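PDB 3DMC: NTF2-like Protein from Anabaena variabilis ATCC 29413, which is of unknown function but adopts the NTF2-like (SnoaL-like) fold, whose cone of helices and curved sheet commonly encloses a ligand pocket. Local coordinates for residues T22-W30 with V67-I77; F33-F43 with N54-F64. All coordinates share one frame; numbering follows the deposited sequence.

Contact 1 of 2, residues T22-W30 with V67-I77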
loop_
_atom_site.group_PDB
_atom_site.type_symbol
_atom_site.label_atom_id
_atom_site.label_comp_id
_atom_site.label_asym_id
_atom_site.label_seq_id
_atom_site.Cartn_x
_atom_site.Cartn_y
_atom_site.Cartn_z
ATOM N N THR A 22 -6.050 -15.488 -0.665
ATOM C CA THR A 22 -7.498 -15.347 -0.836
ATOM C C THR A 22 -8.186 -16.525 -0.135
ATOM O O THR A 22 -9.135 -16.363 0.628
ATOM C CB THR A 22 -7.884 -15.285 -2.341
ATOM O OG1 THR A 22 -7.376 -14.068 -2.906
ATOM C CG2 THR A 22 -9.417 -15.379 -2.561
ATOM N N GLN A 23 -7.667 -17.712 -0.426
ATOM C CA GLN A 23 -8.230 -18.971 0.111
ATOM C C GLN A 23 -8.143 -19.009 1.653
ATOM O O GLN A 23 -9.077 -19.414 2.350
ATOM C CB GLN A 23 -7.516 -20.170 -0.503
ATOM C CG GLN A 23 -8.001 -21.489 0.018
ATOM C CD GLN A 23 -7.364 -22.664 -0.699
ATOM O OE1 GLN A 23 -6.665 -22.491 -1.695
ATOM N NE2 GLN A 23 -7.623 -23.869 -0.200
ATOM N N GLY A 24 -7.028 -18.512 2.179
ATOM C CA GLY A 24 -6.820 -18.473 3.609
ATOM C C GLY A 24 -7.799 -17.539 4.268
ATOM O O GLY A 24 -8.385 -17.833 5.306
ATOM N N LEU A 25 -8.018 -16.392 3.635
ATOM C CA LEU A 25 -8.935 -15.429 4.192
ATOM C C LEU A 25 -10.348 -16.002 4.195
ATOM O O LEU A 25 -11.092 -15.802 5.124
ATOM C CB LEU A 25 -8.953 -14.156 3.377
ATOM C CG LEU A 25 -7.728 -13.273 3.590
ATOM C CD1 LEU A 25 -7.897 -12.046 2.685
ATOM C CD2 LEU A 25 -7.653 -12.860 5.068
ATOM N N ALA A 26 -10.716 -16.687 3.117
ATOM C CA ALA A 26 -12.126 -17.122 2.940
ATOM C C ALA A 26 -12.435 -18.334 3.794
ATOM O O ALA A 26 -13.568 -18.567 4.184
ATOM C CB ALA A 26 -12.434 -17.440 1.472
ATOM N N THR A 27 -11.414 -19.127 4.058
ATOM C CA THR A 27 -11.603 -20.483 4.635
ATOM C C THR A 27 -10.890 -20.755 5.957
ATOM O O THR A 27 -11.245 -21.680 6.681
ATOM C CB THR A 27 -11.145 -21.600 3.662
ATOM O OG1 THR A 27 -9.722 -21.608 3.564
ATOM C CG2 THR A 27 -11.807 -21.456 2.289
ATOM N N GLY A 28 -9.865 -19.972 6.236
ATOM C CA GLY A 28 -9.076 -20.078 7.457
ATOM C C GLY A 28 -8.040 -21.182 7.375
ATOM O O GLY A 28 -7.362 -21.524 8.338
ATOM N N GLU A 29 -7.939 -21.752 6.189
ATOM C CA GLU A 29 -6.905 -22.756 5.898
ATOM C C GLU A 29 -5.714 -22.108 5.197
ATOM O O GLU A 29 -5.794 -21.690 4.034
ATOM C CB GLU A 29 -7.461 -23.866 5.011
ATOM C CG GLU A 29 -8.633 -24.579 5.621
ATOM C CD GLU A 29 -8.206 -25.440 6.776
ATOM O OE1 GLU A 29 -7.054 -25.935 6.750
ATOM O OE2 GLU A 29 -9.015 -25.619 7.713
ATOM N N TRP A 30 -4.622 -22.033 5.924
ATOM C CA TRP A 30 -3.441 -21.265 5.504
ATOM C C TRP A 30 -2.244 -22.122 5.052
ATOM O O TRP A 30 -1.221 -21.575 4.631
ATOM C CB TRP A 30 -3.015 -20.323 6.635
ATOM C CG TRP A 30 -3.976 -19.203 6.819
ATOM C CD1 TRP A 30 -4.981 -19.117 7.735
ATOM C CD2 TRP A 30 -4.031 -18.004 6.048
ATOM N NE1 TRP A 30 -5.675 -17.940 7.563
ATOM C CE2 TRP A 30 -5.099 -17.236 6.544
ATOM C CE3 TRP A 30 -3.265 -17.495 4.996
ATOM C CZ2 TRP A 30 -5.412 -15.986 6.023
ATOM C CZ3 TRP A 30 -3.581 -16.262 4.474
ATOM C CH2 TRP A 30 -4.643 -15.522 4.988
ATOM N N VAL A 67 -5.616 -13.961 12.441
ATOM C CA VAL A 67 -6.427 -13.149 11.507
ATOM C C VAL A 67 -7.775 -13.821 11.347
ATOM O O VAL A 67 -8.821 -13.180 11.413
ATOM C CB VAL A 67 -5.736 -12.968 10.148
ATOM C CG1 VAL A 67 -6.783 -12.542 9.066
ATOM C CG2 VAL A 67 -4.577 -11.961 10.275
ATOM N N SER A 68 -7.746 -15.132 11.135
ATOM C CA SER A 68 -8.967 -15.896 10.825
ATOM C C SER A 68 -9.844 -16.232 12.052
ATOM O O SER A 68 -11.024 -16.516 11.922
ATOM C CB SER A 68 -8.632 -17.191 10.079
ATOM O OG SER A 68 -8.177 -16.919 8.762
ATOM N N GLU A 69 -9.263 -16.163 13.241
ATOM C CA GLU A 69 -9.948 -16.675 14.438
ATOM C C GLU A 69 -11.306 -16.025 14.700
ATOM O O GLU A 69 -12.217 -16.673 15.221
ATOM C CB GLU A 69 -9.067 -16.559 15.693
ATOM C CG GLU A 69 -9.046 -15.166 16.272
ATOM C CD GLU A 69 -8.369 -15.131 17.633
ATOM O OE1 GLU A 69 -7.586 -16.067 17.907
ATOM O OE2 GLU A 69 -8.608 -14.188 18.423
ATOM N N SER A 70 -11.453 -14.757 14.347
ATOM C CA SER A 70 -12.691 -14.026 14.682
ATOM C C SER A 70 -13.578 -13.801 13.472
ATOM O O SER A 70 -14.692 -13.285 13.564
ATOM C CB SER A 70 -12.395 -12.708 15.399
ATOM O OG SER A 70 -11.867 -12.966 16.693
ATOM N N PHE A 71 -13.113 -14.282 12.338
ATOM C CA PHE A 71 -13.983 -14.297 11.154
ATOM C C PHE A 71 -14.551 -15.680 10.910
ATOM O O PHE A 71 -14.003 -16.488 10.138
ATOM C CB PHE A 71 -13.239 -13.786 9.939
ATOM C CG PHE A 71 -12.952 -12.318 10.020
ATOM C CD1 PHE A 71 -11.844 -11.853 10.705
ATOM C CD2 PHE A 71 -13.859 -11.392 9.511
ATOM C CE1 PHE A 71 -11.600 -10.474 10.801
ATOM C CE2 PHE A 71 -13.613 -10.031 9.617
ATOM C CZ PHE A 71 -12.489 -9.578 10.271
ATOM N N HIS A 72 -15.650 -15.949 11.606
ATOM C CA HIS A 72 -16.154 -17.316 11.681
ATOM C C HIS A 72 -16.582 -17.863 10.324
ATOM O O HIS A 72 -16.593 -19.070 10.110
ATOM C CB HIS A 72 -17.272 -17.429 12.697
ATOM C CG HIS A 72 -16.804 -17.205 14.101
ATOM N ND1 HIS A 72 -17.604 -16.656 15.081
ATOM C CD2 HIS A 72 -15.600 -17.433 14.678
ATOM C CE1 HIS A 72 -16.915 -16.574 16.206
ATOM N NE2 HIS A 72 -15.695 -17.031 15.988
ATOM N N THR A 73 -16.901 -16.978 9.401
ATOM C CA THR A 73 -17.226 -17.411 8.044
ATOM C C THR A 73 -16.303 -16.789 6.994
ATOM O O THR A 73 -16.608 -16.788 5.802
ATOM C CB THR A 73 -18.661 -17.145 7.696
ATOM O OG1 THR A 73 -18.995 -15.766 7.948
ATOM C CG2 THR A 73 -19.558 -18.084 8.528
ATOM N N GLY A 74 -15.164 -16.312 7.493
ATOM C CA GLY A 74 -14.097 -15.745 6.674
ATOM C C GLY A 74 -14.251 -14.300 6.233
ATOM O O GLY A 74 -15.178 -13.590 6.579
ATOM N N ILE A 75 -13.249 -13.913 5.460
ATOM C CA ILE A 75 -13.148 -12.619 4.765
ATOM C C ILE A 75 -13.127 -12.878 3.270
ATOM O O ILE A 75 -12.443 -13.781 2.787
ATOM C CB ILE A 75 -11.880 -11.853 5.127
ATOM C CG1 ILE A 75 -11.950 -11.374 6.574
ATOM C CG2 ILE A 75 -11.653 -10.622 4.198
ATOM C CD1 ILE A 75 -10.612 -10.983 7.126
ATOM N N GLN A 76 -13.945 -12.107 2.579
ATOM C CA GLN A 76 -14.038 -12.124 1.114
ATOM C C GLN A 76 -13.263 -10.945 0.517
ATOM O O GLN A 76 -13.253 -9.815 1.071
ATOM C CB GLN A 76 -15.482 -12.025 0.631
ATOM C CG GLN A 76 -16.275 -13.328 0.780
ATOM C CD GLN A 76 -15.717 -14.456 -0.060
ATOM O OE1 GLN A 76 -15.477 -14.300 -1.254
ATOM N NE2 GLN A 76 -15.473 -15.613 0.584
ATOM N N ILE A 77 -12.646 -11.217 -0.616
ATOM C CA ILE A 77 -12.033 -10.173 -1.442
ATOM C C ILE A 77 -13.059 -9.765 -2.478
ATOM O O ILE A 77 -13.386 -10.522 -3.404
ATOM C CB ILE A 77 -10.670 -10.601 -2.063
ATOM C CG1 ILE A 77 -9.649 -10.770 -0.951
ATOM C CG2 ILE A 77 -10.160 -9.560 -3.062
ATOM C CD1 ILE A 77 -8.232 -11.035 -1.445
HETATM O O HOH W 1 -11.180 -14.381 0.392
HETATM O O HOH W 2 -10.456 -16.207 7.796
#
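W30 meets S68 edge-on: its indole N-H points at S68 OG, NE1 to OG 3.0 Å, with the oxygen lying almost in the ring plane and the bond nearly straight at 167°. G24 CA lies 3.5 Å above the plane of the indole, over its centre. S68 OG stands beside its own backbone N (chi1 -70°), which turns it toward both the indole and G28 CA. A water links the same hydroxyl to L25 O, and that carbonyl also accepts the backbone N-H of I75 at 2.9 Å. The L25 side chain divides its methyls: CD2 reaches V67 CG1 and I75 CD1, each at 4.1 Å, while CD1 turns to I77 CG1. G74 packs tightly against the helix end, its CA 3.4 Å from L25 O; with positive phi, the glycine brings no side chain against the carbonyls there. Nearly one helical turn before L25, the CD1 methyl of I77 touches T22 OG1, itself hydrogen-bonded to F18 O, the two side chains crossing at about a right angle. The end of helix 9-27 is thus set against the last turn of helix 57-69 and the start of strand 75-85, an outermost strand of the chain's sheet, while W30 stacks on F64 of helix 57-69.

Contact 2 of 2, residues F33-F43 with N54-F64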
loop_
_atom_site.group_PDB
_atom_site.type_symbol
_atom_site.label_atom_id
_atom_site.label_comp_id
_atom_site.label_asym_id
_atom_site.label_seq_id
_atom_site.Cartn_x
_atom_site.Cartn_y
_atom_site.Cartn_z
ATOM N N PHE A 33 -0.671 -21.339 1.555
ATOM C CA PHE A 33 0.052 -20.054 1.570
ATOM C C PHE A 33 1.394 -20.204 2.299
ATOM O O PHE A 33 2.433 -19.779 1.806
ATOM C CB PHE A 33 -0.791 -18.924 2.198
ATOM C CG PHE A 33 -0.115 -17.602 2.149
ATOM C CD1 PHE A 33 0.095 -16.974 0.921
ATOM C CD2 PHE A 33 0.305 -16.963 3.312
ATOM C CE1 PHE A 33 0.715 -15.732 0.846
ATOM C CE2 PHE A 33 0.933 -15.734 3.234
ATOM C CZ PHE A 33 1.144 -15.124 1.983
ATOM N N LEU A 34 1.363 -20.827 3.469
ATOM C CA LEU A 34 2.560 -20.990 4.296
ATOM C C LEU A 34 3.641 -21.786 3.569
ATOM O O LEU A 34 4.835 -21.511 3.677
ATOM C CB LEU A 34 2.218 -21.699 5.616
ATOM C CG LEU A 34 1.406 -20.910 6.635
ATOM C CD1 LEU A 34 0.929 -21.813 7.758
ATOM C CD2 LEU A 34 2.216 -19.729 7.194
ATOM N N ASP A 35 3.187 -22.764 2.804
ATOM C CA ASP A 35 4.099 -23.673 2.116
ATOM C C ASP A 35 4.901 -22.906 1.056
ATOM O O ASP A 35 5.954 -23.353 0.579
ATOM C CB ASP A 35 3.348 -24.851 1.484
ATOM C CG ASP A 35 2.959 -25.917 2.501
ATOM O OD1 ASP A 35 3.388 -25.850 3.667
ATOM O OD2 ASP A 35 2.204 -26.844 2.122
HETATM N N MSE A 36 4.381 -21.745 0.677
HETATM C CA MSE A 36 5.028 -20.961 -0.366
HETATM C C MSE A 36 5.968 -19.931 0.202
HETATM O O MSE A 36 6.572 -19.165 -0.550
HETATM C CB MSE A 36 4.005 -20.255 -1.242
HETATM C CG MSE A 36 3.552 -21.076 -2.410
HETATM SE SE MSE A 36 2.462 -19.855 -3.352
HETATM C CE MSE A 36 3.834 -18.851 -4.363
ATOM N N LEU A 37 6.090 -19.915 1.523
ATOM C CA LEU A 37 6.950 -18.923 2.199
ATOM C C LEU A 37 8.354 -19.474 2.460
ATOM O O LEU A 37 8.529 -20.641 2.808
ATOM C CB LEU A 37 6.302 -18.447 3.513
ATOM C CG LEU A 37 4.821 -18.089 3.423
ATOM C CD1 LEU A 37 4.266 -17.575 4.750
ATOM C CD2 LEU A 37 4.628 -17.032 2.333
ATOM N N THR A 38 9.345 -18.612 2.283
ATOM C CA THR A 38 10.749 -18.953 2.538
ATOM C C THR A 38 10.998 -19.110 4.040
ATOM O O THR A 38 10.248 -18.625 4.885
ATOM C CB THR A 38 11.730 -17.900 1.965
ATOM O OG1 THR A 38 11.520 -16.658 2.630
ATOM C CG2 THR A 38 11.603 -17.757 0.476
ATOM N N GLU A 39 12.077 -19.802 4.388
ATOM C CA GLU A 39 12.352 -20.066 5.788
ATOM C C GLU A 39 12.661 -18.785 6.562
ATOM O O GLU A 39 12.474 -18.720 7.780
ATOM C CB GLU A 39 13.515 -21.063 5.950
ATOM C CG GLU A 39 13.223 -22.439 5.350
ATOM C CD GLU A 39 11.914 -23.040 5.856
ATOM O OE1 GLU A 39 11.714 -23.128 7.090
ATOM O OE2 GLU A 39 11.078 -23.435 5.011
ATOM N N ASP A 40 13.143 -17.785 5.833
ATOM C CA ASP A 40 13.537 -16.492 6.420
ATOM C C ASP A 40 12.431 -15.454 6.210
ATOM O O ASP A 40 12.657 -14.258 6.297
ATOM C CB ASP A 40 14.875 -15.964 5.882
ATOM C CG ASP A 40 14.867 -15.689 4.392
ATOM O OD1 ASP A 40 13.983 -16.219 3.666
ATOM O OD2 ASP A 40 15.773 -14.970 3.919
ATOM N N PHE A 41 11.239 -15.965 5.954
ATOM C CA PHE A 41 10.054 -15.115 5.718
ATOM C C PHE A 41 9.886 -14.068 6.826
ATOM O O PHE A 41 9.965 -14.397 8.008
ATOM C CB PHE A 41 8.791 -15.979 5.659
ATOM C CG PHE A 41 7.523 -15.189 5.454
ATOM C CD1 PHE A 41 7.208 -14.691 4.206
ATOM C CD2 PHE A 41 6.639 -14.951 6.517
ATOM C CE1 PHE A 41 6.008 -13.957 4.008
ATOM C CE2 PHE A 41 5.435 -14.231 6.322
ATOM C CZ PHE A 41 5.144 -13.733 5.055
ATOM N N THR A 42 9.644 -12.813 6.435
ATOM C CA THR A 42 9.295 -11.769 7.423
ATOM C C THR A 42 8.029 -11.085 6.986
ATOM O O THR A 42 7.654 -11.123 5.812
ATOM C CB THR A 42 10.356 -10.678 7.558
ATOM O OG1 THR A 42 10.330 -9.827 6.394
ATOM C CG2 THR A 42 11.738 -11.260 7.778
ATOM N N PHE A 43 7.334 -10.525 7.947
ATOM C CA PHE A 43 6.086 -9.806 7.614
ATOM C C PHE A 43 5.957 -8.617 8.526
ATOM O O PHE A 43 6.310 -8.661 9.701
ATOM C CB PHE A 43 4.824 -10.682 7.663
ATOM C CG PHE A 43 4.515 -11.305 9.020
ATOM C CD1 PHE A 43 5.216 -12.417 9.474
ATOM C CD2 PHE A 43 3.509 -10.821 9.816
ATOM C CE1 PHE A 43 4.915 -12.989 10.701
ATOM C CE2 PHE A 43 3.223 -11.390 11.042
ATOM C CZ PHE A 43 3.933 -12.482 11.470
ATOM N N ASN A 54 8.036 -9.014 11.941
ATOM C CA ASN A 54 7.853 -10.361 12.487
ATOM C C ASN A 54 8.670 -11.319 11.681
ATOM O O ASN A 54 8.677 -11.242 10.472
ATOM C CB ASN A 54 6.381 -10.761 12.393
ATOM C CG ASN A 54 5.484 -9.888 13.249
ATOM O OD1 ASN A 54 5.202 -10.217 14.383
ATOM N ND2 ASN A 54 5.025 -8.775 12.693
ATOM N N VAL A 55 9.363 -12.239 12.356
ATOM C CA VAL A 55 10.325 -13.090 11.659
ATOM C C VAL A 55 9.951 -14.553 11.755
ATOM O O VAL A 55 9.616 -15.056 12.821
ATOM C CB VAL A 55 11.757 -12.859 12.240
ATOM C CG1 VAL A 55 12.776 -13.819 11.619
ATOM C CG2 VAL A 55 12.174 -11.406 12.041
ATOM N N GLY A 56 9.992 -15.218 10.610
ATOM C CA GLY A 56 9.787 -16.669 10.528
ATOM C C GLY A 56 8.398 -17.229 10.348
ATOM O O GLY A 56 7.386 -16.574 10.617
ATOM N N LYS A 57 8.367 -18.492 9.914
ATOM C CA LYS A 57 7.119 -19.164 9.502
ATOM C C LYS A 57 6.237 -19.648 10.652
ATOM O O LYS A 57 5.033 -19.751 10.509
ATOM C CB LYS A 57 7.394 -20.317 8.530
ATOM C CG LYS A 57 7.919 -19.837 7.183
ATOM C CD LYS A 57 8.254 -20.978 6.249
ATOM C CE LYS A 57 7.041 -21.765 5.860
ATOM N NZ LYS A 57 7.303 -22.690 4.707
ATOM N N GLU A 58 6.844 -19.920 11.794
ATOM C CA GLU A 58 6.064 -20.274 12.994
ATOM C C GLU A 58 5.223 -19.073 13.397
ATOM O O GLU A 58 4.040 -19.181 13.698
ATOM C CB GLU A 58 6.955 -20.637 14.174
ATOM C CG GLU A 58 7.823 -21.863 13.945
ATOM N N ARG A 59 5.894 -17.938 13.453
ATOM C CA ARG A 59 5.240 -16.677 13.813
ATOM C C ARG A 59 4.198 -16.293 12.740
ATOM O O ARG A 59 3.110 -15.782 13.042
ATOM C CB ARG A 59 6.257 -15.561 14.006
ATOM C CG ARG A 59 5.637 -14.247 14.380
ATOM C CD ARG A 59 5.172 -14.218 15.816
ATOM N NE ARG A 59 4.982 -12.831 16.258
ATOM C CZ ARG A 59 4.296 -12.471 17.339
ATOM N NH1 ARG A 59 3.702 -13.386 18.104
ATOM N NH2 ARG A 59 4.178 -11.186 17.628
ATOM N N ALA A 60 4.512 -16.609 11.494
ATOM C CA ALA A 60 3.558 -16.328 10.380
ATOM C C ALA A 60 2.272 -17.120 10.596
ATOM O O ALA A 60 1.167 -16.602 10.476
ATOM C CB ALA A 60 4.176 -16.685 9.044
ATOM N N LYS A 61 2.424 -18.385 10.941
ATOM C CA LYS A 61 1.254 -19.233 11.219
ATOM C C LYS A 61 0.395 -18.675 12.352
ATOM O O LYS A 61 -0.842 -18.654 12.298
ATOM C CB LYS A 61 1.664 -20.672 11.551
ATOM C CG LYS A 61 0.454 -21.549 11.684
ATOM C CD LYS A 61 0.756 -23.022 11.538
ATOM C CE LYS A 61 -0.533 -23.839 11.667
ATOM N NZ LYS A 61 -0.283 -25.205 12.222
ATOM N N GLU A 62 1.062 -18.185 13.377
ATOM C CA GLU A 62 0.346 -17.615 14.518
ATOM C C GLU A 62 -0.502 -16.450 14.010
ATOM O O GLU A 62 -1.691 -16.342 14.284
ATOM C CB GLU A 62 1.311 -17.137 15.582
ATOM C CG GLU A 62 2.147 -18.284 16.143
ATOM C CD GLU A 62 3.173 -17.851 17.179
ATOM O OE1 GLU A 62 3.253 -16.642 17.506
ATOM O OE2 GLU A 62 3.899 -18.743 17.662
ATOM N N PHE A 63 0.169 -15.584 13.274
ATOM C CA PHE A 63 -0.480 -14.381 12.714
ATOM C C PHE A 63 -1.726 -14.731 11.867
ATOM O O PHE A 63 -2.859 -14.205 12.060
ATOM C CB PHE A 63 0.517 -13.599 11.864
ATOM C CG PHE A 63 -0.107 -12.467 11.137
ATOM C CD1 PHE A 63 -0.630 -11.401 11.833
ATOM C CD2 PHE A 63 -0.208 -12.485 9.747
ATOM C CE1 PHE A 63 -1.216 -10.341 11.169
ATOM C CE2 PHE A 63 -0.819 -11.422 9.072
ATOM C CZ PHE A 63 -1.305 -10.348 9.798
ATOM N N PHE A 64 -1.542 -15.644 10.921
ATOM C CA PHE A 64 -2.643 -15.926 9.972
ATOM C C PHE A 64 -3.808 -16.640 10.683
ATOM O O PHE A 64 -4.977 -16.411 10.394
ATOM C CB PHE A 64 -2.104 -16.664 8.748
ATOM C CG PHE A 64 -1.321 -15.767 7.841
ATOM C CD1 PHE A 64 -1.936 -14.664 7.259
ATOM C CD2 PHE A 64 0.015 -15.976 7.597
ATOM C CE1 PHE A 64 -1.221 -13.802 6.413
ATOM C CE2 PHE A 64 0.726 -15.106 6.765
ATOM C CZ PHE A 64 0.095 -14.020 6.180
HETATM O O HOH W 3 5.209 -24.600 5.366
HETATM O O HOH W 4 10.874 -19.849 9.366
#
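K57 NZ is gripped by two backbone carbonyls, L34 O at 2.9 Å and L37 O at 3.1 Å, and by a water that bridges to D35 OD1, itself hydrogen-bonded to Q31. In this NTF2-like fold the lysine, in the first turn of helix 57-69, thereby ties that helix to the turn joining helix 31-34 to strand 37-38. Its chain runs out straight and then bends at chi3 (65°), bringing the ammonium to the turn. L37 N also donates to L34 O, from the opposite face of the carbonyl plane, and E39 OE2 adds only a long salt bridge to NZ. L34 is a knob in the hole formed by K57, A60, K61 and F64, and F33 directs its edge at the face of F64 in an offset edge-to-face pair, planes at 84°.

Strands 41-45 and 52-55 form an antiparallel hairpin, in which F43 and N54 are a hydrogen-bonded pair and T42 and V55 a non-hydrogen-bonded one. Just past it, G56, at the N-cap position, donates its N-H to F41 O at 2.7 Å. The F41 ring leans against A60 CB, while L37 CD1 lies over the centre of one of its faces. F43 CG sits between its backbone N and carbonyl carbon (chi1 61°), which swings the ring across N54 toward R59, A60 and F63. N54 CB rests over the ring face in a CH-pi contact, packed closely at 3.1 Å from F43 CZ, and the amide lies nearly parallel to the ring. N54 ND2 donates to F43 O and to F50 O, fixing the amide's rotation from one end; at the other, R59 NE meets a lone pair of N54 OD1 in the carbonyl plane at 3.2 Å.

How the contacts relate
The centres of the two contacts lie about 17 Å apart, and both draw on helix 57-69: contact 2 uses its first turns, contact 1 its last. Along the chain contact 2 is nested within the loop closed by contact 1: helix 9-27 leads into helix 31-34, the hairpin follows, and helix 57-69 then runs on to strand 75-85. Both reach the same mixed sheet at its two outermost strands within the chain. They touch through packing of W30 NE1 on F64 O, 3.3 Å apart. Helix 57-69 thus connects those two strands along the chain, and packs against helix 31-34 near its start and the end of helix 9-27 near its close, consistent with the cone-like NTF2 architecture.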